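Local atomic coordinates of ATP-dependent DNA ligase (Mycobacterium tuberculosis, PDB entry 6NHX), a protein that joins breaks in double-stranded DNA at the expense of ATP, working with Ku in mycobacterial non-homologous end joining. Residues 30-35 / 141-146; 94-99 / 293-298. The protein carries 1 engineered substitution. All blocks are in the same frame, centred on the assembly; numbering follows the deposited sequence.

Contact 1. Residues 30-35 / 141-146; sequences GMWDGY and TVPELL. Engineered in segment 30-35: M31 (natural residue Lys). With ATP (adenosine-5'-triphosphate), chain B.
The indole of W32 meets P143 obliquely, CZ2 lying 3.8 Å from P143 CB, and the proline CG reaches toward the NE1 and CZ2 rim; ATP N6 is a second oblique neighbour of the ring. One indole face carries the carbonyl oxygen of G30, 3.3 Å above the outer part of the ring; W107 and W162 pack on the indole edge-to-face. This is the adenine pocket of the nucleotidyltransferase domain of an ATP-dependent DNA ligase, built on the nucleotidyltransferase signature segment that runs on from strand 26-31. M31 is engineered and replaces the natural lysine; its CG is anti to the backbone N (chi1 176°) and the chain runs on straight to SD, 3.8 Å from ATP C5', while the bend at chi3 turns only CE. The hydrogen bonds to the base from segment 30-35 are all to backbone atoms: W32 N gives a nearly straight one (173°) to ATP N7 at 2.9 Å, and ATP N6 donates to G30 O at 3.0 Å along a more bent path (135°). The loop 141-146 runs beside strand 26-31, where L146 CD1 packs 3.7 Å from G30 N and the backbone of L146 pairs with F28. A water joins the two backbones: it accepts from G30 N at 3.0 Å and donates to E144 O at 2.8 Å.

Contact 2. Residues 94-99 / 293-298; sequences QMQNRG and RGLRPD. With ATP (adenosine-5'-triphosphate), chain B.
Q96 grips L295 through both ends of its side-chain amide. Its OE1 accepts from L295 N at 3.0 Å, in the carbonyl plane and on a lone pair, while NE2 donates to L295 O at a short 2.6 Å, from 44° above the plane of that carbonyl. These two bonds fix the rotation of the amide and satisfy both backbone polar atoms of one strand residue. The side chain gets there with chi1 at an unusual -125° and the rest extended, crossing L295 at about a right angle; NE2 also touches L295 CB at 3.5 Å and P297 CD at 3.8 Å. G294 CA lies 3.8 Å from Q96 OE1, and G294 belongs with R293 to a classic beta bulge opposite E275. Pointing away from segment 94-99, two arginines reach the ATP. R293, extended from CG to NE, brings NH1 (2.9 Å) and NH2 (2.6 Å) to one alpha-phosphate oxygen, O2A, in the plane of its guanidinium. R296 folds back at chi2 and chi3 to give NH2 to O2B at 3.1 Å and NH1 to O1B. E275 OE2 makes a salt bridge to NH1 of each arginine, consistent with its orienting both. Outward, L295 also packs on L239 of helix 235-243 within the OB domain; the Q96 bonds tie the end of helix 92-96, in the nucleotidyltransferase domain, to strand 291-295.

Contact 1 is buried and lies wholly within the nucleotidyltransferase domain, whereas contact 2 is partly buried and spans that domain and the OB domain, as befits the closed conformation. They serve different parts of one ATP: contact 1 the adenine through backbone bonds, contact 2 the alpha and beta phosphates through arginines. Amide-to-backbone bonds join the segments of contact 2; in contact 1 apolar touches and a water do so. Their centres lie about 18 Å apart, yet they meet directly: D33 OD1 forms a 2.7 Å salt bridge with R293 NH2, and Y35 packs on M95 and Q96. D33 is also a likely manganese ligand.

Contact 1. Residues 30-35 / 141-146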
ATOM      1  N   GLY A  30      -1.396   6.481  11.035  1.00 11.47           N
ATOM      2  CA  GLY A  30      -0.621   5.368  10.531  1.00 13.07           C
ATOM      3  C   GLY A  30      -0.758   5.220   9.027  1.00 11.55           C
ATOM      4  O   GLY A  30      -1.801   5.509   8.433  1.00 12.58           O
ATOM      5  N   MET A  31       0.340   4.817   8.386  1.00 12.69           N
ATOM      6  CA  MET A  31       0.318   4.452   6.974  1.00 11.09           C
ATOM      7  C   MET A  31      -0.055   2.975   6.858  1.00 13.20           C
ATOM      8  O   MET A  31       0.661   2.113   7.382  1.00 15.86           O
ATOM      9  CB  MET A  31       1.686   4.694   6.343  1.00 12.18           C
ATOM     10  CG  MET A  31       1.745   4.234   4.895  1.00 11.84           C
ATOM     11  SD  MET A  31       3.417   4.290   4.224  1.00 16.24           S
ATOM     12  CE  MET A  31       3.677   6.064   4.148  1.00 14.32           C
ATOM     13  N   TRP A  32      -1.156   2.693   6.157  1.00 14.50           N
ATOM     14  CA  TRP A  32      -1.710   1.343   6.022  1.00 14.97           C
ATOM     15  C   TRP A  32      -1.442   0.811   4.613  1.00 17.42           C
ATOM     16  O   TRP A  32      -1.945   1.375   3.633  1.00 17.78           O
ATOM     17  CB  TRP A  32      -3.218   1.342   6.296  1.00 14.83           C
ATOM     18  CG  TRP A  32      -3.623   2.160   7.494  1.00 13.34           C
ATOM     19  CD1 TRP A  32      -4.516   3.208   7.514  1.00 14.38           C
ATOM     20  CD2 TRP A  32      -3.131   2.021   8.832  1.00 13.12           C
ATOM     21  NE1 TRP A  32      -4.620   3.714   8.798  1.00 14.26           N
ATOM     22  CE2 TRP A  32      -3.760   3.018   9.617  1.00 13.11           C
ATOM     23  CE3 TRP A  32      -2.191   1.167   9.443  1.00 14.93           C
ATOM     24  CZ2 TRP A  32      -3.514   3.155  10.989  1.00 12.60           C
ATOM     25  CZ3 TRP A  32      -1.941   1.314  10.805  1.00 17.19           C
ATOM     26  CH2 TRP A  32      -2.604   2.300  11.563  1.00 14.58           C
ATOM     27  N   ASP A  33      -0.670  -0.276   4.501  1.00 14.47           N
ATOM     28  CA  ASP A  33      -0.461  -0.894   3.191  1.00 14.36           C
ATOM     29  C   ASP A  33      -1.719  -1.639   2.763  1.00 14.70           C
ATOM     30  O   ASP A  33      -2.200  -2.520   3.480  1.00 19.72           O
ATOM     31  CB  ASP A  33       0.722  -1.865   3.222  1.00 17.93           C
ATOM     32  CG  ASP A  33       2.050  -1.195   2.885  1.00 19.75           C
ATOM     33  OD1 ASP A  33       2.122   0.047   2.968  1.00 20.47           O
ATOM     34  OD2 ASP A  33       3.024  -1.906   2.536  1.00 21.12           O
ATOM     35  N   GLY A  34      -2.266  -1.281   1.615  1.00 14.23           N
ATOM     36  CA  GLY A  34      -3.462  -1.924   1.101  1.00 15.97           C
ATOM     37  C   GLY A  34      -3.833  -1.309  -0.230  1.00 13.33           C
ATOM     38  O   GLY A  34      -2.951  -0.801  -0.938  1.00 15.07           O
ATOM     39  N   TYR A  35      -5.114  -1.328  -0.577  1.00 14.22           N
ATOM     40  CA  TYR A  35      -5.605  -0.683  -1.786  1.00 14.32           C
ATOM     41  C   TYR A  35      -6.518   0.468  -1.381  1.00 17.72           C
ATOM     42  O   TYR A  35      -7.414   0.294  -0.545  1.00 17.70           O
ATOM     43  CB  TYR A  35      -6.384  -1.652  -2.677  1.00 17.08           C
ATOM     44  CG  TYR A  35      -5.581  -2.712  -3.386  1.00 21.32           C
ATOM     45  CD1 TYR A  35      -4.292  -2.472  -3.848  1.00 38.65           C
ATOM     46  CD2 TYR A  35      -6.131  -3.954  -3.614  1.00 26.89           C
ATOM     47  CE1 TYR A  35      -3.578  -3.468  -4.506  1.00 38.50           C
ATOM     48  CE2 TYR A  35      -5.436  -4.942  -4.264  1.00 31.53           C
ATOM     49  CZ  TYR A  35      -4.165  -4.704  -4.706  1.00 32.56           C
ATOM     50  OH  TYR A  35      -3.508  -5.726  -5.352  1.00 26.19           O
ATOM     51  N   THR A 141     -14.834   1.068  10.771  1.00 16.52           N
ATOM     52  CA  THR A 141     -13.513   1.016  11.404  1.00 16.63           C
ATOM     53  C   THR A 141     -12.727   2.284  11.067  1.00 16.72           C
ATOM     54  O   THR A 141     -12.364   2.502   9.904  1.00 17.22           O
ATOM     55  CB  THR A 141     -12.774  -0.235  10.923  1.00 16.86           C
ATOM     56  OG1 THR A 141     -13.581  -1.391  11.182  1.00 20.71           O
ATOM     57  CG2 THR A 141     -11.429  -0.387  11.631  1.00 20.58           C
ATOM     58  N   VAL A 142     -12.458   3.101  12.078  1.00 14.78           N
ATOM     59  CA  VAL A 142     -11.706   4.343  11.923  1.00 16.07           C
ATOM     60  C   VAL A 142     -10.535   4.327  12.880  1.00 12.58           C
ATOM     61  O   VAL A 142     -10.661   4.655  14.062  1.00 15.86           O
ATOM     62  CB  VAL A 142     -12.600   5.580  12.165  1.00 14.98           C
ATOM     63  CG1 VAL A 142     -11.737   6.849  12.067  1.00 15.55           C
ATOM     64  CG2 VAL A 142     -13.722   5.624  11.154  1.00 19.87           C
ATOM     65  N   PRO A 143      -9.333   3.979  12.406  1.00 13.40           N
ATOM     66  CA  PRO A 143      -8.158   4.025  13.281  1.00 13.47           C
ATOM     67  C   PRO A 143      -7.938   5.421  13.843  1.00 14.17           C
ATOM     68  O   PRO A 143      -8.093   6.426  13.142  1.00 14.44           O
ATOM     69  CB  PRO A 143      -7.007   3.609  12.358  1.00 14.23           C
ATOM     70  CG  PRO A 143      -7.656   2.703  11.341  1.00 15.16           C
ATOM     71  CD  PRO A 143      -9.062   3.297  11.126  1.00 14.11           C
ATOM     72  N   GLU A 144      -7.562   5.469  15.112  1.00 13.23           N
ATOM     73  CA  GLU A 144      -7.326   6.733  15.794  1.00 15.11           C
ATOM     74  C   GLU A 144      -6.054   7.421  15.288  1.00 14.18           C
ATOM     75  O   GLU A 144      -5.142   6.813  14.703  1.00 15.23           O
ATOM     76  CB  GLU A 144      -7.221   6.497  17.301  1.00 16.48           C
ATOM     77  CG  GLU A 144      -8.526   6.050  17.940  1.00 17.29           C
ATOM     78  CD  GLU A 144      -8.367   5.672  19.404  1.00 25.63           C
ATOM     79  OE1 GLU A 144      -9.403   5.493  20.094  1.00 20.88           O
ATOM     80  OE2 GLU A 144      -7.213   5.548  19.868  1.00 23.85           O
ATOM     81  N   LEU A 145      -5.994   8.721  15.551  1.00 14.90           N
ATOM     82  CA  LEU A 145      -4.792   9.484  15.264  1.00 13.86           C
ATOM     83  C   LEU A 145      -3.687   9.111  16.243  1.00 18.11           C
ATOM     84  O   LEU A 145      -3.943   8.646  17.361  1.00 19.78           O
ATOM     85  CB  LEU A 145      -5.083  10.972  15.388  1.00 15.65           C
ATOM     86  CG  LEU A 145      -6.134  11.547  14.439  1.00 14.96           C
ATOM     87  CD1 LEU A 145      -6.279  13.051  14.656  1.00 20.36           C
ATOM     88  CD2 LEU A 145      -5.749  11.249  12.998  1.00 18.25           C
ATOM     89  N   LEU A 146      -2.449   9.326  15.814  1.00 18.06           N
ATOM     90  CA  LEU A 146      -1.293   9.122  16.663  1.00 15.82           C
ATOM     91  C   LEU A 146      -1.052  10.386  17.483  1.00 19.80           C
ATOM     92  O   LEU A 146      -1.021  11.480  16.920  1.00 25.51           O
ATOM     93  CB  LEU A 146      -0.064   8.823  15.795  1.00 16.83           C
ATOM     94  CG  LEU A 146      -0.052   7.466  15.077  1.00 23.12           C
ATOM     95  CD1 LEU A 146       0.820   7.446  13.837  1.00 20.97           C
ATOM     96  CD2 LEU A 146       0.416   6.393  16.042  1.00 32.72           C
TER
HETATM   97  PG  ATP B1000       1.166   6.734  -4.242  1.00 17.91           P
HETATM   98  O1G ATP B1000       1.344   7.837  -3.219  1.00 17.33           O
HETATM   99  O2G ATP B1000       1.205   7.184  -5.690  1.00 20.04           O
HETATM  100  O3G ATP B1000      -0.027   5.847  -3.934  1.00 18.64           O
HETATM  101  PB  ATP B1000       2.689   4.368  -3.433  1.00 22.60           P
HETATM  102  O1B ATP B1000       4.110   3.918  -3.656  1.00 31.05           O
HETATM  103  O2B ATP B1000       1.523   3.457  -3.752  1.00 33.43           O
HETATM  104  O3B ATP B1000       2.493   5.804  -4.140  1.00 22.96           O
HETATM  105  PA  ATP B1000       3.532   4.871  -0.705  1.00 19.07           P
HETATM  106  O1A ATP B1000       4.679   5.753  -1.094  1.00 22.17           O
HETATM  107  O2A ATP B1000       3.675   3.449  -0.228  1.00 23.61           O
HETATM  108  O3A ATP B1000       2.505   4.861  -1.926  1.00 24.28           O
HETATM  109  O5' ATP B1000       2.538   5.709   0.260  1.00 22.18           O
HETATM  110  C5' ATP B1000       1.512   5.045   0.993  1.00 17.49           C
HETATM  111  C4' ATP B1000       0.265   4.826   0.131  1.00 14.02           C
HETATM  112  O4' ATP B1000      -0.770   4.365   1.000  1.00 17.12           O
HETATM  113  C3' ATP B1000      -0.253   6.087  -0.528  1.00 15.36           C
HETATM  114  O3' ATP B1000      -1.021   5.722  -1.671  1.00 17.30           O
HETATM  115  C2' ATP B1000      -1.188   6.601   0.530  1.00 14.78           C
HETATM  116  O2' ATP B1000      -2.178   7.497   0.002  1.00 15.59           O
HETATM  117  C1' ATP B1000      -1.824   5.323   1.067  1.00 17.37           C
HETATM  118  N9  ATP B1000      -2.162   5.425   2.501  1.00 14.25           N
HETATM  119  C8  ATP B1000      -1.899   4.497   3.455  1.00 14.33           C
HETATM  120  N7  ATP B1000      -2.379   4.895   4.665  1.00 12.43           N
HETATM  121  C5  ATP B1000      -2.973   6.087   4.463  1.00 11.63           C
HETATM  122  C6  ATP B1000      -3.651   7.056   5.312  1.00 11.01           C
HETATM  123  N6  ATP B1000      -3.774   6.836   6.626  1.00 12.23           N
HETATM  124  N1  ATP B1000      -4.120   8.172   4.735  1.00 11.03           N
HETATM  125  C2  ATP B1000      -3.994   8.421   3.426  1.00 11.57           C
HETATM  126  N3  ATP B1000      -3.367   7.583   2.586  1.00 12.55           N
HETATM  127  C4  ATP B1000      -2.832   6.434   3.055  1.00 12.76           C
HETATM  128  O   HOH W   1      -4.190   6.414  12.051  1.00 14.05           O

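Contact 2. Residues 94-99 / 293-298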
ATOM      1  N   GLN A  94      -0.122  -9.680   1.281  1.00 13.86           N
ATOM      2  CA  GLN A  94      -1.275 -10.531   1.557  1.00 16.12           C
ATOM      3  C   GLN A  94      -2.532 -10.024   0.867  1.00 18.24           C
ATOM      4  O   GLN A  94      -3.370 -10.830   0.446  1.00 18.49           O
ATOM      5  CB  GLN A  94      -1.484 -10.725   3.059  1.00 19.39           C
ATOM      6  CG  GLN A  94      -0.304 -11.454   3.683  1.00 23.05           C
ATOM      7  CD  GLN A  94      -0.579 -11.994   5.063  1.00 41.31           C
ATOM      8  OE1 GLN A  94      -1.709 -12.353   5.395  1.00 46.44           O
ATOM      9  NE2 GLN A  94       0.465 -12.068   5.881  1.00 44.94           N
ATOM     10  N   MET A  95      -2.679  -8.707   0.733  1.00 14.19           N
ATOM     11  CA  MET A  95      -3.759  -8.165  -0.078  1.00 15.39           C
ATOM     12  C   MET A  95      -3.605  -8.570  -1.539  1.00 17.19           C
ATOM     13  O   MET A  95      -4.545  -9.074  -2.163  1.00 17.88           O
ATOM     14  CB  MET A  95      -3.813  -6.646   0.068  1.00 18.14           C
ATOM     15  CG  MET A  95      -4.713  -5.976  -0.942  1.00 18.98           C
ATOM     16  SD  MET A  95      -6.436  -6.484  -0.806  1.00 22.10           S
ATOM     17  CE  MET A  95      -6.902  -5.713   0.724  1.00 22.70           C
ATOM     18  N   GLN A  96      -2.407  -8.379  -2.098  1.00 18.24           N
ATOM     19  CA  GLN A  96      -2.166  -8.701  -3.499  1.00 19.36           C
ATOM     20  C   GLN A  96      -2.379 -10.177  -3.795  1.00 22.38           C
ATOM     21  O   GLN A  96      -2.757 -10.537  -4.917  1.00 30.64           O
ATOM     22  CB  GLN A  96      -0.727  -8.316  -3.838  1.00 20.55           C
ATOM     23  CG  GLN A  96      -0.600  -7.385  -4.989  1.00 28.45           C
ATOM     24  CD  GLN A  96       0.842  -7.065  -5.314  1.00 21.39           C
ATOM     25  OE1 GLN A  96       1.776  -7.684  -4.789  1.00 21.16           O
ATOM     26  NE2 GLN A  96       1.027  -6.075  -6.162  1.00 26.36           N
ATOM     27  N   ASN A  97      -2.135 -11.048  -2.821  1.00 17.57           N
ATOM     28  CA  ASN A  97      -2.253 -12.483  -3.013  1.00 18.93           C
ATOM     29  C   ASN A  97      -3.479 -13.062  -2.327  1.00 22.19           C
ATOM     30  O   ASN A  97      -3.513 -14.259  -2.037  1.00 25.26           O
ATOM     31  CB  ASN A  97      -0.980 -13.191  -2.547  1.00 24.11           C
ATOM     32  CG  ASN A  97       0.226 -12.853  -3.418  1.00 27.65           C
ATOM     33  OD1 ASN A  97       0.466 -13.507  -4.425  1.00 31.10           O
ATOM     34  ND2 ASN A  97       0.989 -11.845  -3.023  1.00 21.03           N
ATOM     35  N   ARG A  98      -4.487 -12.241  -2.067  1.00 19.54           N
ATOM     36  CA  ARG A  98      -5.637 -12.723  -1.319  1.00 19.12           C
ATOM     37  C   ARG A  98      -6.415 -13.738  -2.134  1.00 26.03           C
ATOM     38  O   ARG A  98      -6.437 -13.706  -3.368  1.00 21.86           O
ATOM     39  CB  ARG A  98      -6.542 -11.568  -0.905  1.00 18.86           C
ATOM     40  CG  ARG A  98      -7.280 -10.883  -2.029  1.00 20.19           C
ATOM     41  CD  ARG A  98      -8.054  -9.719  -1.450  1.00 23.84           C
ATOM     42  NE  ARG A  98      -8.612  -8.824  -2.460  1.00 30.37           N
ATOM     43  CZ  ARG A  98      -9.894  -8.796  -2.801  1.00 40.07           C
ATOM     44  NH1 ARG A  98     -10.753  -9.622  -2.215  1.00 42.92           N
ATOM     45  NH2 ARG A  98     -10.320  -7.945  -3.726  1.00 39.97           N
ATOM     46  N   GLY A  99      -7.041 -14.671  -1.416  1.00 22.84           N
ATOM     47  CA  GLY A  99      -7.920 -15.642  -2.001  1.00 22.57           C
ATOM     48  C   GLY A  99      -9.352 -15.430  -1.559  1.00 23.41           C
ATOM     49  O   GLY A  99      -9.680 -14.451  -0.884  1.00 23.59           O
ATOM     50  N   ARG A 293       8.000  -6.104  -0.205  1.00 15.84           N
ATOM     51  CA  ARG A 293       6.745  -5.377  -0.045  1.00 14.74           C
ATOM     52  C   ARG A 293       5.661  -5.924  -0.966  1.00 15.75           C
ATOM     53  O   ARG A 293       4.572  -6.267  -0.496  1.00 17.61           O
ATOM     54  CB  ARG A 293       6.942  -3.866  -0.211  1.00 13.13           C
ATOM     55  CG  ARG A 293       5.822  -3.055   0.424  1.00 21.30           C
ATOM     56  CD  ARG A 293       5.788  -1.642  -0.121  1.00 29.81           C
ATOM     57  NE  ARG A 293       4.862  -0.799   0.631  1.00 24.42           N
ATOM     58  CZ  ARG A 293       4.577   0.458   0.312  1.00 28.18           C
ATOM     59  NH1 ARG A 293       5.140   1.022  -0.752  1.00 25.32           N
ATOM     60  NH2 ARG A 293       3.734   1.154   1.062  1.00 19.72           N
ATOM     61  N   GLY A 294       5.939  -6.036  -2.256  1.00 16.56           N
ATOM     62  CA  GLY A 294       5.013  -6.652  -3.185  1.00 16.85           C
ATOM     63  C   GLY A 294       5.336  -6.276  -4.616  1.00 15.80           C
ATOM     64  O   GLY A 294       6.283  -5.546  -4.893  1.00 15.82           O
ATOM     65  N   LEU A 295       4.534  -6.817  -5.530  1.00 15.41           N
ATOM     66  CA  LEU A 295       4.633  -6.447  -6.937  1.00 15.89           C
ATOM     67  C   LEU A 295       4.088  -5.041  -7.154  1.00 15.24           C
ATOM     68  O   LEU A 295       3.189  -4.583  -6.443  1.00 15.23           O
ATOM     69  CB  LEU A 295       3.862  -7.436  -7.808  1.00 15.35           C
ATOM     70  CG  LEU A 295       4.368  -8.882  -7.826  1.00 14.52           C
ATOM     71  CD1 LEU A 295       3.504  -9.727  -8.741  1.00 20.51           C
ATOM     72  CD2 LEU A 295       5.800  -8.896  -8.321  1.00 19.52           C
ATOM     73  N   ARG A 296       4.655  -4.341  -8.144  1.00 14.80           N
ATOM     74  CA  ARG A 296       4.183  -3.021  -8.557  1.00 14.89           C
ATOM     75  C   ARG A 296       3.760  -3.127 -10.022  1.00 17.09           C
ATOM     76  O   ARG A 296       4.527  -2.760 -10.929  1.00 16.68           O
ATOM     77  CB  ARG A 296       5.242  -1.937  -8.346  1.00 16.72           C
ATOM     78  CG  ARG A 296       5.646  -1.667  -6.884  1.00 18.34           C
ATOM     79  CD  ARG A 296       4.454  -1.682  -5.929  1.00 32.91           C
ATOM     80  NE  ARG A 296       3.462  -0.655  -6.231  1.00 49.32           N
ATOM     81  CZ  ARG A 296       3.347   0.496  -5.574  1.00 54.06           C
ATOM     82  NH1 ARG A 296       4.170   0.779  -4.572  1.00 50.32           N
ATOM     83  NH2 ARG A 296       2.406   1.366  -5.919  1.00 49.08           N
ATOM     84  N   PRO A 297       2.537  -3.606 -10.279  1.00 17.97           N
ATOM     85  CA  PRO A 297       2.163  -3.999 -11.650  1.00 18.54           C
ATOM     86  C   PRO A 297       2.132  -2.864 -12.651  1.00 21.95           C
ATOM     87  O   PRO A 297       2.258  -3.127 -13.857  1.00 23.45           O
ATOM     88  CB  PRO A 297       0.765  -4.616 -11.481  1.00 20.30           C
ATOM     89  CG  PRO A 297       0.631  -4.919 -10.031  1.00 31.40           C
ATOM     90  CD  PRO A 297       1.508  -3.955  -9.288  1.00 18.10           C
ATOM     91  N   ASP A 298       1.957  -1.622 -12.211  1.00 20.79           N
ATOM     92  CA  ASP A 298       1.882  -0.504 -13.139  1.00 28.15           C
ATOM     93  C   ASP A 298       3.220   0.188 -13.360  1.00 31.73           C
ATOM     94  O   ASP A 298       3.311   1.064 -14.226  1.00 35.44           O
ATOM     95  CB  ASP A 298       0.828   0.504 -12.672  1.00 38.31           C
ATOM     96  CG  ASP A 298      -0.536  -0.136 -12.474  1.00 42.42           C
ATOM     97  OD1 ASP A 298      -1.177   0.132 -11.435  1.00 45.50           O
ATOM     98  OD2 ASP A 298      -0.958  -0.923 -13.349  1.00 37.37           O
TER
HETATM   99  PG  ATP B1000       1.166   6.734  -4.242  1.00 17.91           P
HETATM  100  O1G ATP B1000       1.344   7.837  -3.219  1.00 17.33           O
HETATM  101  O2G ATP B1000       1.205   7.184  -5.690  1.00 20.04           O
HETATM  102  O3G ATP B1000      -0.027   5.847  -3.934  1.00 18.64           O
HETATM  103  PB  ATP B1000       2.689   4.368  -3.433  1.00 22.60           P
HETATM  104  O1B ATP B1000       4.110   3.918  -3.656  1.00 31.05           O
HETATM  105  O2B ATP B1000       1.523   3.457  -3.752  1.00 33.43           O
HETATM  106  O3B ATP B1000       2.493   5.804  -4.140  1.00 22.96           O
HETATM  107  PA  ATP B1000       3.532   4.871  -0.705  1.00 19.07           P
HETATM  108  O1A ATP B1000       4.679   5.753  -1.094  1.00 22.17           O
HETATM  109  O2A ATP B1000       3.675   3.449  -0.228  1.00 23.61           O
HETATM  110  O3A ATP B1000       2.505   4.861  -1.926  1.00 24.28           O
HETATM  111  O5' ATP B1000       2.538   5.709   0.260  1.00 22.18           O
HETATM  112  C5' ATP B1000       1.512   5.045   0.993  1.00 17.49           C
HETATM  113  C4' ATP B1000       0.265   4.826   0.131  1.00 14.02           C
HETATM  114  O4' ATP B1000      -0.770   4.365   1.000  1.00 17.12           O
HETATM  115  C3' ATP B1000      -0.253   6.087  -0.528  1.00 15.36           C
HETATM  116  O3' ATP B1000      -1.021   5.722  -1.671  1.00 17.30           O
HETATM  117  C2' ATP B1000      -1.188   6.601   0.530  1.00 14.78           C
HETATM  118  O2' ATP B1000      -2.178   7.497   0.002  1.00 15.59           O
HETATM  119  C1' ATP B1000      -1.824   5.323   1.067  1.00 17.37           C
HETATM  120  N9  ATP B1000      -2.162   5.425   2.501  1.00 14.25           N
HETATM  121  C8  ATP B1000      -1.899   4.497   3.455  1.00 14.33           C
HETATM  122  N7  ATP B1000      -2.379   4.895   4.665  1.00 12.43           N
HETATM  123  C5  ATP B1000      -2.973   6.087   4.463  1.00 11.63           C
HETATM  124  C6  ATP B1000      -3.651   7.056   5.312  1.00 11.01           C
HETATM  125  N6  ATP B1000      -3.774   6.836   6.626  1.00 12.23           N
HETATM  126  N1  ATP B1000      -4.120   8.172   4.735  1.00 11.03           N
HETATM  127  C2  ATP B1000      -3.994   8.421   3.426  1.00 11.57           C
HETATM  128  N3  ATP B1000      -3.367   7.583   2.586  1.00 12.55           N
HETATM  129  C4  ATP B1000      -2.832   6.434   3.055  1.00 12.76           C